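Local coordinates for uncharacterized protein (Bordetella bronchiseptica, PDB 4XG0) that belongs to the DUF1537 family of kinases and probably phosphorylates an acid sugar in a catabolic pathway, using a nucleotide as phosphate donor, at residues A[259-264]-A[354-359]; A[368-373]-A[393-398]; A[385-390]-A[399-404]. All blocks are in the same frame, centred on the assembly; numbering follows the deposited sequence. Where two conformers were deposited one is given.

In the fold
Following the chain from its N terminus, contact 1 comes first: strand 259-263, in the part of the chain assigned to nucleotide binding, pairs 90 residues on with strand 354-358, closing a long loop that includes strand 317-321 and helix 334-349. Only after that does contact 2 open, where the end of helix 360-369 meets the loop 393-398. Contact 3 crosses it in the sequence, because 385-390 falls inside the loop that contact 2 closes and its partner 399-404 falls beyond. Strand 354-358 is flanked by 259-263 and 399-403, so contacts 1 and 3 are adjacent in one mixed sheet, while contact 2 fastens the connection between strands 385-391 and 399-403 to the helix that follows 354-358.

Contact 1 of 3, residues A[259-264]-A[354-359]; sequences VLVVVT and GVVATG
Val261 and Val356 lie side by side in the middle of two parallel strands, both pointing to the same face of the sheet. Val261 CG2 rests 4.1 Å from Val356 CB, so a methyl of one branch meets the branch point of the other. Val356 also reaches across toward the start of the neighbouring strand: with CG1 anti to the backbone N (chi1 179°), its CG2 is left beside that nitrogen and approaches Val259 CG1 at 4.0 Å, the two side chains set at a slant. At the far end of this face Val263 and Thr358 again run alongside each other, Val263 CG1 standing 4.1 Å from Thr358 CG2. The threonine thus offers its methyl to the valine, while its hydroxyl is bonded to the carbonyl of Lys403 on the next strand. On the reverse face, which carries the small Ala357, the contacts of Leu260 and Val262 with Val355 are long and hold for one of its two conformers.

Between the two faces, five hydrogen bonds hold the backbones in parallel register. Val262 N reaches Val356 O at 2.8 Å, and Thr358 N approaches Val262 O almost end-on to the carbonyl, with a C=O...N angle of 173°. Where strand 259-263 runs out, Thr264 N still bonds Thr358 O at 2.8 Å, and Thr264 OG1 adds a weak bond of 3.4 Å to Thr358 O. A cis peptide then leads into Gly359, the N-cap of helix 360-369, whose glycine-rich start resembles a Rossmann-type strand-turn-helix.

Both strands are interior. Strand 317-321 bonds to the other edge of 259-263, helix 412-421 covers the face of Val259, Val263 and Val356, and helix 334-349 packs against Leu260, Val262 and Val355.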
# COMPACT_ATOMS: atom_id res chain seq x y z
N VAL A 259 -7.07 -1.90 13.15
CA VAL A 259 -6.12 -1.09 13.87
C VAL A 259 -6.86 -0.45 15.02
O VAL A 259 -7.93 0.14 14.85
CB VAL A 259 -5.50 0.01 12.96
CG1 VAL A 259 -4.71 0.97 13.81
CG2 VAL A 259 -4.59 -0.60 11.95
N LEU A 260 -6.31 -0.58 16.23
CA LEU A 260 -6.88 0.04 17.40
C LEU A 260 -6.16 1.36 17.69
O LEU A 260 -4.95 1.38 17.82
CB LEU A 260 -6.67 -0.90 18.61
CG LEU A 260 -7.24 -0.40 19.92
CD1 LEU A 260 -8.75 -0.18 19.81
CD2 LEU A 260 -6.92 -1.39 21.03
N VAL A 261 -6.91 2.46 17.78
CA VAL A 261 -6.35 3.76 18.09
C VAL A 261 -6.81 4.26 19.46
O VAL A 261 -8.00 4.31 19.75
CB VAL A 261 -6.75 4.77 17.00
CG1 VAL A 261 -6.13 6.12 17.26
CG2 VAL A 261 -6.39 4.22 15.65
N VAL A 262 -5.84 4.61 20.32
CA VAL A 262 -6.13 4.99 21.68
C VAL A 262 -5.69 6.44 21.83
O VAL A 262 -4.52 6.79 21.61
CB VAL A 262 -5.40 4.10 22.69
CG1 VAL A 262 -5.77 4.51 24.08
CG2 VAL A 262 -5.77 2.66 22.43
N VAL A 263 -6.66 7.28 22.16
CA VAL A 263 -6.44 8.71 22.28
C VAL A 263 -6.75 9.16 23.69
O VAL A 263 -7.91 9.24 24.07
CB VAL A 263 -7.34 9.51 21.30
CG1 VAL A 263 -7.01 11.00 21.35
CG2 VAL A 263 -7.20 8.95 19.91
N THR A 264 -5.70 9.46 24.44
CA THR A 264 -5.85 9.90 25.82
C THR A 264 -5.59 11.38 26.00
O THR A 264 -5.90 11.96 27.06
CB THR A 264 -4.87 9.13 26.74
OG1 THR A 264 -3.53 9.37 26.30
CG2 THR A 264 -5.14 7.67 26.68
N GLY A 354 -2.66 -3.73 14.69
CA GLY A 354 -1.72 -2.85 15.35
C GLY A 354 -2.45 -1.87 16.27
O GLY A 354 -3.69 -1.86 16.33
N VAL A 355 -1.66 -1.07 16.98
CA VAL A 355 -2.15 -0.06 17.88
C VAL A 355 -1.47 1.26 17.58
O VAL A 355 -0.29 1.31 17.26
CB VAL A 355 -1.86 -0.42 19.35
CG1 VAL A 355 -2.44 0.66 20.29
CG2 VAL A 355 -2.44 -1.74 19.65
N VAL A 356 -2.25 2.33 17.67
CA VAL A 356 -1.74 3.68 17.58
C VAL A 356 -2.10 4.37 18.90
O VAL A 356 -3.23 4.28 19.39
CB VAL A 356 -2.41 4.46 16.41
CG1 VAL A 356 -1.88 5.86 16.36
CG2 VAL A 356 -2.20 3.76 15.10
N ALA A 357 -1.13 5.02 19.53
CA ALA A 357 -1.40 5.63 20.83
C ALA A 357 -0.90 7.05 20.86
O ALA A 357 0.25 7.35 20.49
CB ALA A 357 -0.76 4.80 21.98
N THR A 358 -1.77 7.95 21.29
CA THR A 358 -1.40 9.34 21.51
C THR A 358 -2.18 9.90 22.72
O THR A 358 -3.32 9.51 22.95
CB THR A 358 -1.67 10.19 20.23
OG1 THR A 358 -1.01 11.46 20.33
CG2 THR A 358 -3.14 10.45 20.04
N GLY A 359 -1.56 10.74 23.55
CA GLY A 359 -0.15 11.04 23.47
C GLY A 359 0.68 10.11 24.36
O GLY A 359 0.37 8.91 24.47

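Contact 2 of 3, residues A[368-373]-A[393-398]; sequences AALQAS and GQAAGL
Gln371 lays its side-chain amide across that of Gln394, the two planes 34° apart. Gln371 OE1 sits 3.2 Å from Gln394 CG, an oxygen against a methylene carbon, a packing contact. Both chains have CG beside the backbone N and extend from there (chi1 -48° in Gln371 and -44° in Gln394), which brings the amides together at the surface, where both residues also touch neighbouring molecules in the crystal.

The backbone supplies the polar link. Gln371 has positive phi and ends helix 360-369 in a Schellman motif, and the carbonyl of Leu370 there faces the loop 393-398. Gln394 N bonds Leu370 O at 3.2 Å, nearly along the C=O axis, and a water donates to Leu370 O at 2.9 Å while accepting from Ala395 N at 2.9 Å. Gly393 also has positive phi, and its lack of a side chain lets its CA come within 3.2 Å of Gln371 O and close to Leu370 O. On the inner side Leu370 CD2 meets Ala395 CB at 4.0 Å, and both residues also pack on Leu390.

Leu370 O thus takes one direct bond and one from water, to which the packing of Leu370, Gln371 and Gln394 adds in holding the loop to the helix end.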
# COMPACT_ATOMS: atom_id res chain seq x y z
N ALA A 368 2.43 -0.49 29.04
CA ALA A 368 2.60 -1.03 30.38
C ALA A 368 1.60 -2.16 30.55
O ALA A 368 1.94 -3.22 31.11
CB ALA A 368 2.39 0.03 31.42
N ALA A 369 0.38 -1.95 30.05
CA ALA A 369 -0.69 -2.95 30.19
C ALA A 369 -0.40 -4.21 29.43
O ALA A 369 -0.81 -5.29 29.83
CB ALA A 369 -2.00 -2.39 29.76
N LEU A 370 0.29 -4.08 28.30
CA LEU A 370 0.71 -5.24 27.52
C LEU A 370 2.08 -5.80 27.95
O LEU A 370 2.56 -6.77 27.37
CB LEU A 370 0.73 -4.90 26.04
CG LEU A 370 -0.63 -4.68 25.37
CD1 LEU A 370 -0.44 -4.08 24.00
CD2 LEU A 370 -1.34 -6.02 25.24
N GLN A 371 2.68 -5.19 28.96
CA GLN A 371 3.96 -5.65 29.53
C GLN A 371 5.06 -5.61 28.47
O GLN A 371 6.00 -6.41 28.50
CB GLN A 371 3.79 -7.05 30.16
CG GLN A 371 2.56 -7.14 31.08
CD GLN A 371 2.26 -8.58 31.55
OE1 GLN A 371 2.49 -9.55 30.82
NE2 GLN A 371 1.74 -8.71 32.76
N ALA A 372 4.94 -4.66 27.55
CA ALA A 372 5.96 -4.45 26.56
C ALA A 372 7.11 -3.66 27.15
O ALA A 372 6.89 -2.67 27.88
CB ALA A 372 5.39 -3.71 25.35
N SER A 373 8.32 -4.09 26.84
CA SER A 373 9.53 -3.41 27.33
C SER A 373 9.85 -2.18 26.47
O SER A 373 10.40 -1.18 26.94
CB SER A 373 10.70 -4.38 27.29
OG SER A 373 10.90 -4.89 25.99
N GLY A 393 6.57 -9.09 26.48
CA GLY A 393 5.20 -9.09 26.93
C GLY A 393 4.28 -9.92 26.07
O GLY A 393 4.70 -10.64 25.16
N GLN A 394 2.99 -9.77 26.32
CA GLN A 394 1.98 -10.67 25.78
C GLN A 394 1.64 -10.47 24.29
O GLN A 394 1.01 -11.31 23.67
CB GLN A 394 0.71 -10.48 26.63
CG GLN A 394 0.98 -10.41 28.16
CD GLN A 394 -0.26 -10.05 28.96
OE1 GLN A 394 -0.98 -10.92 29.43
NE2 GLN A 394 -0.50 -8.75 29.13
N ALA A 395 2.04 -9.33 23.73
CA ALA A 395 1.73 -9.00 22.34
C ALA A 395 2.99 -8.66 21.57
O ALA A 395 2.98 -7.81 20.66
CB ALA A 395 0.77 -7.81 22.29
N ALA A 396 4.09 -9.31 21.92
CA ALA A 396 5.33 -9.10 21.19
C ALA A 396 5.08 -9.27 19.71
O ALA A 396 4.42 -10.23 19.29
CB ALA A 396 6.40 -10.06 21.64
N GLY A 397 5.61 -8.34 18.93
CA GLY A 397 5.43 -8.35 17.50
C GLY A 397 4.33 -7.47 16.97
O GLY A 397 4.32 -7.18 15.76
N LEU A 398 3.43 -7.02 17.83
CA LEU A 398 2.32 -6.19 17.36
C LEU A 398 2.84 -4.87 16.84
O LEU A 398 3.55 -4.17 17.56
CB LEU A 398 1.32 -5.94 18.46
CG LEU A 398 0.03 -5.23 18.07
CD1 LEU A 398 -0.88 -6.13 17.24
CD2 LEU A 398 -0.66 -4.75 19.30
O HOH W 1 3.53 -7.03 24.64

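Contact 3 of 3, residues A[385-390]-A[399-404]; sequences VPLGTL and PVVTKA
Gly388 and Val400 exchange two backbone bonds as the hydrogen-bonded pair of an antiparallel hairpin. Gly388 N gives to Val400 O at 2.9 Å, while Val400 N reaches Gly388 O at 2.8 Å from 36° above the carbonyl plane. Toward the open end the pairing slackens, and Thr402 N has just a weak bond, 3.4 Å long, to Pro386 O. Pro386 CD packs 3.3 Å from Thr402 O, a buried carbonyl for which the model offers no partner: the proline across from it has no N-H to give.

This hairpin, 385-391 with 399-403, supplies two strands of the mixed sheet in the region assigned to nucleotide binding. Strand 374-380 bonds to the outer edge of 385-391, and 399-403 lies beside 354-358. The directions of the two short segments stand 137° apart, well short of antiparallel. The side chains of Leu387 and Val401 cross at a slant, Leu387 CD1 3.5 Å from Val401 CG2, on the face covered by Ile420 of helix 412-421. On the face of Val400 the end of Leu390 swings in, its CD2 3.8 Å from Val400 CG1, the two side chains about at a right angle.

Lys403 lays CG and CD beside Val385 CG2, and bends at chi3 and chi4 carry NZ away. Its NZ bonds Ala404 O at 2.8 Å, and also Phe407 O and the side-chain oxygen of Gln273.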
# COMPACT_ATOMS: atom_id res chain seq x y z
N VAL A 385 6.38 10.53 14.44
CA VAL A 385 5.32 9.54 14.57
C VAL A 385 5.91 8.17 14.15
O VAL A 385 5.75 7.69 13.01
CB VAL A 385 4.12 9.91 13.69
CG1 VAL A 385 2.95 8.95 13.92
CG2 VAL A 385 3.66 11.37 14.00
N PRO A 386 6.65 7.54 15.06
CA PRO A 386 7.37 6.32 14.66
C PRO A 386 6.49 5.09 14.61
O PRO A 386 5.47 5.02 15.31
CB PRO A 386 8.39 6.14 15.79
CG PRO A 386 7.77 6.84 16.99
CD PRO A 386 7.10 8.05 16.37
N LEU A 387 6.92 4.11 13.82
CA LEU A 387 6.24 2.83 13.63
C LEU A 387 7.24 1.72 13.92
O LEU A 387 8.37 1.72 13.39
CB LEU A 387 5.73 2.68 12.20
CG LEU A 387 5.14 1.34 11.74
CD1 LEU A 387 3.92 1.01 12.51
CD2 LEU A 387 4.81 1.45 10.25
N GLY A 388 6.82 0.79 14.77
CA GLY A 388 7.67 -0.32 15.16
C GLY A 388 6.80 -1.49 15.56
O GLY A 388 5.61 -1.51 15.26
N THR A 389 7.42 -2.49 16.19
CA THR A 389 6.69 -3.59 16.76
C THR A 389 7.01 -3.73 18.26
O THR A 389 8.13 -3.50 18.69
CB THR A 389 7.04 -4.88 16.05
OG1 THR A 389 8.45 -5.10 16.04
CG2 THR A 389 6.54 -4.81 14.60
N LEU A 390 6.02 -4.16 19.04
CA LEU A 390 6.25 -4.35 20.47
C LEU A 390 7.32 -5.40 20.73
O LEU A 390 7.37 -6.47 20.10
CB LEU A 390 4.99 -4.74 21.24
CG LEU A 390 3.87 -3.71 21.22
CD1 LEU A 390 2.62 -4.19 21.94
CD2 LEU A 390 4.35 -2.39 21.81
N PRO A 399 2.44 -4.49 15.63
CA PRO A 399 2.80 -3.14 15.17
C PRO A 399 2.19 -2.04 16.04
O PRO A 399 1.05 -2.14 16.51
CB PRO A 399 2.24 -3.09 13.76
CG PRO A 399 2.25 -4.57 13.30
CD PRO A 399 1.77 -5.27 14.57
N VAL A 400 3.00 -1.02 16.28
CA VAL A 400 2.62 0.09 17.15
C VAL A 400 3.14 1.40 16.57
O VAL A 400 4.22 1.45 15.95
CB VAL A 400 3.17 -0.10 18.61
CG1 VAL A 400 4.68 -0.35 18.60
CG2 VAL A 400 2.81 1.07 19.49
N VAL A 401 2.36 2.46 16.76
CA VAL A 401 2.72 3.82 16.42
C VAL A 401 2.45 4.64 17.66
O VAL A 401 1.41 4.52 18.30
CB VAL A 401 1.84 4.37 15.27
CG1 VAL A 401 1.98 5.88 15.13
CG2 VAL A 401 2.13 3.67 13.96
N THR A 402 3.40 5.49 18.00
CA THR A 402 3.20 6.38 19.12
C THR A 402 3.36 7.83 18.64
O THR A 402 4.03 8.14 17.64
CB THR A 402 4.17 6.04 20.26
OG1 THR A 402 5.49 5.91 19.72
CG2 THR A 402 3.79 4.71 20.90
N LYS A 403 2.73 8.74 19.38
CA LYS A 403 2.74 10.14 18.97
C LYS A 403 2.45 11.03 20.15
O LYS A 403 1.60 10.70 20.98
CB LYS A 403 1.68 10.39 17.88
CG LYS A 403 1.64 11.79 17.33
CD LYS A 403 0.50 11.99 16.31
CE LYS A 403 -0.87 12.14 16.99
NZ LYS A 403 -0.96 13.41 17.80
N ALA A 404 3.12 12.16 20.22
CA ALA A 404 2.80 13.12 21.26
C ALA A 404 1.42 13.72 20.95
O ALA A 404 1.03 13.84 19.79
CB ALA A 404 3.85 14.17 21.36